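Local coordinates for protein heme oxygenase (Chlamydomonas reinhardtii, PDB 4RAJ) that probably binds heme and cleaves it oxidatively to biliverdin, iron and carbon monoxide, as an all-helical member of the heme oxygenase family, at residues A[38-52]-A[221-233]. Residues are numbered along the deposited sequence; the frame is centred on the assembly and turned at random.
Sequences LVNARLIALFSDKDL and NNAIIKAFPLPAT
The guanidinium of R42 and the ring of F228 are the main flat groups where the end of helix 29-47 and the start of helix 50-76 meet the last turns of helix 204-227 and the chain that leaves it. Around the R42 group, K226 CG, L230 CD1 and the backbone O of I225 all approach obliquely. L38 O, one turn earlier, lies at its edge and in its plane, accepting from R42 NH1 at 3.1 Å with an N-H...O angle of 150°. With CG anti to the backbone N (chi1 -179°), the F228 ring reaches L46 and L52; L46 CD2 approaches obliquely, 4.0 Å from F228 CE2, and the backbone O of L52 lies obliquely near CZ.

Most of the remaining contact is aliphatic. R42 runs extended from CG to NE and lays its methylenes between two residues, CD 3.5 Å from I225 CG2 and CG 3.6 Å from L230 CD1. L230 reaches in with both methyls: CD1 and CD2 share A45 CB, and CD2 also meets L52 CD2 at 3.7 Å. P231 adds its CD to the two methyls of L52. At the other end L38 CD2 rests against N222, 3.7 Å from its CB and as near to the amide, while V39 CG2 touches I225 CD1 at 3.8 Å. The N222 amide itself is held by S35, further back on helix 29-47.

The two helix ends run roughly parallel, at 30°, with axes 10.8 Å apart, and the modelled chain after helix 204-227 then passes to the start of helix 50-76. I225 and N221 border a pocket that holds a polyether, probably from the crystallisation liquor, so the contact flanks that site. No hydrogen bond joins the segments: their union probably rests on dispersion and apolar burial, and the bond to L38 O probably helps hold the R42 guanidinium while its methylenes pack against I225 and L230.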
loop_
_atom_site.group_PDB
_atom_site.type_symbol
_atom_site.label_atom_id
_atom_site.label_comp_id
_atom_site.label_asym_id
_atom_site.label_seq_id
_atom_site.Cartn_x
_atom_site.Cartn_y
_atom_site.Cartn_z
ATOM N N LEU A 38 -7.279 -12.430 7.213
ATOM C CA LEU A 38 -5.952 -12.272 7.809
ATOM C C LEU A 38 -5.857 -10.963 8.575
ATOM O O LEU A 38 -5.443 -10.932 9.736
ATOM C CB LEU A 38 -4.879 -12.288 6.723
ATOM C CG LEU A 38 -3.579 -13.053 6.898
ATOM C CD1 LEU A 38 -3.885 -14.519 7.159
ATOM C CD2 LEU A 38 -2.737 -12.895 5.637
ATOM N N VAL A 39 -6.222 -9.877 7.900
ATOM C CA VAL A 39 -6.170 -8.541 8.511
ATOM C C VAL A 39 -7.150 -8.400 9.680
ATOM O O VAL A 39 -6.750 -8.012 10.786
ATOM C CB VAL A 39 -6.450 -7.457 7.477
ATOM C CG1 VAL A 39 -6.524 -6.095 8.153
ATOM C CG2 VAL A 39 -5.356 -7.484 6.386
ATOM N N ASN A 40 -8.422 -8.714 9.454
ATOM C CA ASN A 40 -9.378 -8.609 10.552
ATOM C C ASN A 40 -9.009 -9.498 11.746
ATOM O O ASN A 40 -9.206 -9.108 12.892
ATOM C CB ASN A 40 -10.803 -8.935 10.085
ATOM C CG ASN A 40 -11.307 -7.970 9.023
ATOM O OD1 ASN A 40 -11.658 -8.364 7.923
ATOM N ND2 ASN A 40 -11.286 -6.689 9.343
ATOM N N ALA A 41 -8.472 -10.683 11.485
ATOM C CA ALA A 41 -8.085 -11.586 12.577
ATOM C C ALA A 41 -6.954 -11.023 13.424
ATOM O O ALA A 41 -6.731 -11.479 14.549
ATOM C CB ALA A 41 -7.687 -12.930 12.042
ATOM N N ARG A 42 -6.225 -10.050 12.882
ATOM C CA ARG A 42 -5.082 -9.491 13.598
ATOM C C ARG A 42 -5.344 -8.087 14.162
ATOM O O ARG A 42 -4.634 -7.647 15.050
ATOM C CB ARG A 42 -3.862 -9.478 12.689
ATOM C CG ARG A 42 -3.161 -10.844 12.666
ATOM C CD ARG A 42 -2.094 -10.922 11.599
ATOM N NE ARG A 42 -1.530 -12.268 11.487
ATOM C CZ ARG A 42 -2.153 -13.312 10.934
ATOM N NH1 ARG A 42 -3.383 -13.188 10.442
ATOM N NH2 ARG A 42 -1.546 -14.491 10.886
ATOM N N LEU A 43 -6.371 -7.410 13.662
ATOM C CA LEU A 43 -6.748 -6.090 14.173
ATOM C C LEU A 43 -6.952 -6.035 15.670
ATOM O O LEU A 43 -6.449 -5.120 16.325
ATOM C CB LEU A 43 -8.030 -5.609 13.518
ATOM C CG LEU A 43 -7.896 -5.249 12.056
ATOM C CD1 LEU A 43 -9.225 -4.719 11.555
ATOM C CD2 LEU A 43 -6.779 -4.242 11.882
ATOM N N ILE A 44 -7.721 -6.978 16.212
ATOM C CA ILE A 44 -8.014 -6.956 17.639
ATOM C C ILE A 44 -6.720 -7.087 18.421
ATOM O O ILE A 44 -6.508 -6.404 19.426
ATOM C CB ILE A 44 -9.016 -8.070 18.050
ATOM C CG1 ILE A 44 -10.441 -7.547 17.937
ATOM C CG2 ILE A 44 -8.801 -8.503 19.490
ATOM C CD1 ILE A 44 -10.668 -6.277 18.716
ATOM N N ALA A 45 -5.832 -7.943 17.926
ATOM C CA ALA A 45 -4.533 -8.106 18.554
ATOM C C ALA A 45 -3.775 -6.784 18.517
ATOM O O ALA A 45 -3.233 -6.346 19.520
ATOM C CB ALA A 45 -3.732 -9.205 17.864
ATOM N N LEU A 46 -3.755 -6.142 17.357
ATOM C CA LEU A 46 -2.984 -4.904 17.212
ATOM C C LEU A 46 -3.551 -3.755 18.039
ATOM O O LEU A 46 -2.793 -2.971 18.612
ATOM C CB LEU A 46 -2.912 -4.490 15.749
ATOM C CG LEU A 46 -2.234 -5.472 14.800
ATOM C CD1 LEU A 46 -2.273 -4.866 13.417
ATOM C CD2 LEU A 46 -0.806 -5.755 15.236
ATOM N N PHE A 47 -4.876 -3.647 18.103
ATOM C CA PHE A 47 -5.502 -2.548 18.835
ATOM C C PHE A 47 -5.392 -2.721 20.344
ATOM O O PHE A 47 -5.728 -1.813 21.105
ATOM C CB PHE A 47 -6.970 -2.402 18.446
ATOM C CG PHE A 47 -7.169 -1.847 17.070
ATOM C CD1 PHE A 47 -6.421 -0.763 16.641
ATOM C CD2 PHE A 47 -8.106 -2.396 16.214
ATOM C CE1 PHE A 47 -6.596 -0.240 15.369
ATOM C CE2 PHE A 47 -8.285 -1.881 14.944
ATOM C CZ PHE A 47 -7.524 -0.800 14.521
ATOM N N SER A 48 -4.896 -3.874 20.783
ATOM C CA SER A 48 -4.726 -4.100 22.215
ATOM C C SER A 48 -3.546 -3.300 22.759
ATOM O O SER A 48 -3.435 -3.095 23.980
ATOM C CB SER A 48 -4.539 -5.595 22.517
ATOM O OG SER A 48 -3.261 -6.039 22.069
ATOM N N ASP A 49 -2.691 -2.815 21.857
ATOM C CA ASP A 49 -1.456 -2.121 22.246
ATOM C C ASP A 49 -0.980 -1.195 21.121
ATOM O O ASP A 49 -0.612 -1.680 20.051
ATOM C CB ASP A 49 -0.369 -3.155 22.575
ATOM C CG ASP A 49 0.901 -2.536 23.146
ATOM O OD1 ASP A 49 1.198 -1.347 22.886
ATOM O OD2 ASP A 49 1.614 -3.263 23.873
ATOM N N LYS A 50 -0.939 0.116 21.366
ATOM C CA LYS A 50 -0.604 1.042 20.283
ATOM C C LYS A 50 0.803 0.776 19.771
ATOM O O LYS A 50 1.092 1.017 18.601
ATOM C CB LYS A 50 -0.727 2.505 20.720
ATOM C CG LYS A 50 -0.272 2.807 22.119
ATOM C CD LYS A 50 -0.531 4.276 22.441
ATOM C CE LYS A 50 -1.954 4.694 22.077
ATOM N NZ LYS A 50 -2.230 6.125 22.402
ATOM N N ASP A 51 1.681 0.266 20.632
ATOM C CA ASP A 51 3.041 -0.048 20.185
ATOM C C ASP A 51 3.045 -1.213 19.183
ATOM O O ASP A 51 3.806 -1.215 18.217
ATOM C CB ASP A 51 3.948 -0.385 21.374
ATOM C CG ASP A 51 4.143 0.788 22.330
ATOM O OD1 ASP A 51 4.037 1.964 21.908
ATOM O OD2 ASP A 51 4.424 0.525 23.520
ATOM N N LEU A 52 2.196 -2.206 19.430
ATOM C CA LEU A 52 2.055 -3.331 18.522
ATOM C C LEU A 52 1.493 -2.852 17.190
ATOM O O LEU A 52 2.007 -3.185 16.128
ATOM C CB LEU A 52 1.131 -4.384 19.129
ATOM C CG LEU A 52 1.466 -5.847 18.923
ATOM C CD1 LEU A 52 2.955 -6.061 19.144
ATOM C CD2 LEU A 52 0.641 -6.655 19.924
ATOM N N ASN A 221 1.696 -9.033 0.506
ATOM C CA ASN A 221 1.093 -8.448 1.691
ATOM C C ASN A 221 0.742 -9.527 2.691
ATOM O O ASN A 221 0.985 -9.384 3.883
ATOM C CB ASN A 221 -0.162 -7.640 1.334
ATOM C CG ASN A 221 0.167 -6.260 0.816
ATOM O OD1 ASN A 221 1.319 -5.963 0.518
ATOM N ND2 ASN A 221 -0.847 -5.408 0.701
ATOM N N ASN A 222 0.182 -10.625 2.204
ATOM C CA ASN A 222 -0.223 -11.694 3.124
ATOM C C ASN A 222 0.988 -12.313 3.817
ATOM O O ASN A 222 0.953 -12.601 5.011
ATOM C CB ASN A 222 -1.034 -12.752 2.377
ATOM C CG ASN A 222 -2.419 -12.259 2.015
ATOM O OD1 ASN A 222 -2.803 -11.137 2.370
ATOM N ND2 ASN A 222 -3.174 -13.081 1.297
ATOM N N ALA A 223 2.070 -12.470 3.061
ATOM C CA ALA A 223 3.315 -13.016 3.584
ATOM C C ALA A 223 3.893 -12.118 4.666
ATOM O O ALA A 223 4.370 -12.592 5.695
ATOM C CB ALA A 223 4.320 -13.197 2.452
ATOM N N ILE A 224 3.848 -10.816 4.421
ATOM C CA ILE A 224 4.374 -9.823 5.360
ATOM C C ILE A 224 3.541 -9.800 6.648
ATOM O O ILE A 224 4.078 -9.771 7.763
ATOM C CB ILE A 224 4.414 -8.446 4.695
ATOM C CG1 ILE A 224 5.447 -8.469 3.557
ATOM C CG2 ILE A 224 4.747 -7.348 5.692
ATOM C CD1 ILE A 224 5.401 -7.252 2.635
ATOM N N ILE A 225 2.226 -9.844 6.486
ATOM C CA ILE A 225 1.317 -9.913 7.626
ATOM C C ILE A 225 1.548 -11.167 8.476
ATOM O O ILE A 225 1.605 -11.106 9.708
ATOM C CB ILE A 225 -0.140 -9.873 7.149
ATOM C CG1 ILE A 225 -0.453 -8.491 6.574
ATOM C CG2 ILE A 225 -1.090 -10.158 8.297
ATOM C CD1 ILE A 225 -1.699 -8.458 5.737
ATOM N N LYS A 226 1.701 -12.309 7.817
ATOM C CA LYS A 226 1.849 -13.566 8.546
ATOM C C LYS A 226 3.197 -13.661 9.247
ATOM O O LYS A 226 3.320 -14.323 10.277
ATOM C CB LYS A 226 1.653 -14.754 7.601
ATOM C CG LYS A 226 0.189 -14.993 7.296
ATOM C CD LYS A 226 -0.026 -16.263 6.497
ATOM C CE LYS A 226 0.529 -16.114 5.095
ATOM N NZ LYS A 226 -0.018 -17.162 4.184
ATOM N N ALA A 227 4.198 -12.979 8.707
ATOM C CA ALA A 227 5.544 -13.033 9.272
ATOM C C ALA A 227 5.689 -12.129 10.497
ATOM O O ALA A 227 6.689 -12.197 11.208
ATOM C CB ALA A 227 6.580 -12.654 8.209
ATOM N N PHE A 228 4.693 -11.283 10.741
ATOM C CA PHE A 228 4.768 -10.321 11.837
ATOM C C PHE A 228 4.584 -11.042 13.164
ATOM O O PHE A 228 3.635 -11.809 13.331
ATOM C CB PHE A 228 3.713 -9.208 11.687
ATOM C CG PHE A 228 3.762 -8.168 12.796
ATOM C CD1 PHE A 228 4.738 -7.174 12.796
ATOM C CD2 PHE A 228 2.839 -8.189 13.834
ATOM C CE1 PHE A 228 4.792 -6.220 13.817
ATOM C CE2 PHE A 228 2.884 -7.235 14.859
ATOM C CZ PHE A 228 3.861 -6.250 14.847
ATOM N N PRO A 229 5.513 -10.814 14.106
ATOM C CA PRO A 229 5.511 -11.503 15.402
ATOM C C PRO A 229 4.469 -10.954 16.379
ATOM O O PRO A 229 4.731 -9.984 17.092
ATOM C CB PRO A 229 6.929 -11.261 15.925
ATOM C CG PRO A 229 7.337 -9.957 15.303
ATOM C CD PRO A 229 6.685 -9.931 13.944
ATOM N N LEU A 230 3.303 -11.587 16.411
ATOM C CA LEU A 230 2.239 -11.198 17.329
ATOM C C LEU A 230 2.303 -11.965 18.645
ATOM O O LEU A 230 2.153 -13.185 18.659
ATOM C CB LEU A 230 0.872 -11.413 16.677
ATOM C CG LEU A 230 0.204 -10.137 16.181
ATOM C CD1 LEU A 230 -1.125 -10.474 15.557
ATOM C CD2 LEU A 230 0.022 -9.168 17.339
ATOM N N PRO A 231 2.514 -11.246 19.757
ATOM C CA PRO A 231 2.542 -11.845 21.096
ATOM C C PRO A 231 1.313 -12.708 21.359
ATOM O O PRO A 231 0.230 -12.378 20.874
ATOM C CB PRO A 231 2.558 -10.626 22.023
ATOM C CG PRO A 231 3.185 -9.546 21.207
ATOM C CD PRO A 231 2.712 -9.785 19.800
ATOM N N ALA A 232 1.480 -13.802 22.096
ATOM C CA ALA A 232 0.350 -14.652 22.466
ATOM C C ALA A 232 -0.694 -13.865 23.262
ATOM O O ALA A 232 -1.896 -14.105 23.147
ATOM C CB ALA A 232 0.832 -15.850 23.270
ATOM N N THR A 233 -0.223 -12.921 24.068
ATOM C CA THR A 233 -1.106 -12.105 24.898
ATOM C C THR A 233 -1.987 -11.173 24.067
ATOM O O THR A 233 -2.940 -10.575 24.574
ATOM C CB THR A 233 -0.297 -11.271 25.903
ATOM O OG1 THR A 233 0.956 -10.893 25.317
ATOM C CG2 THR A 233 -0.026 -12.078 27.141
#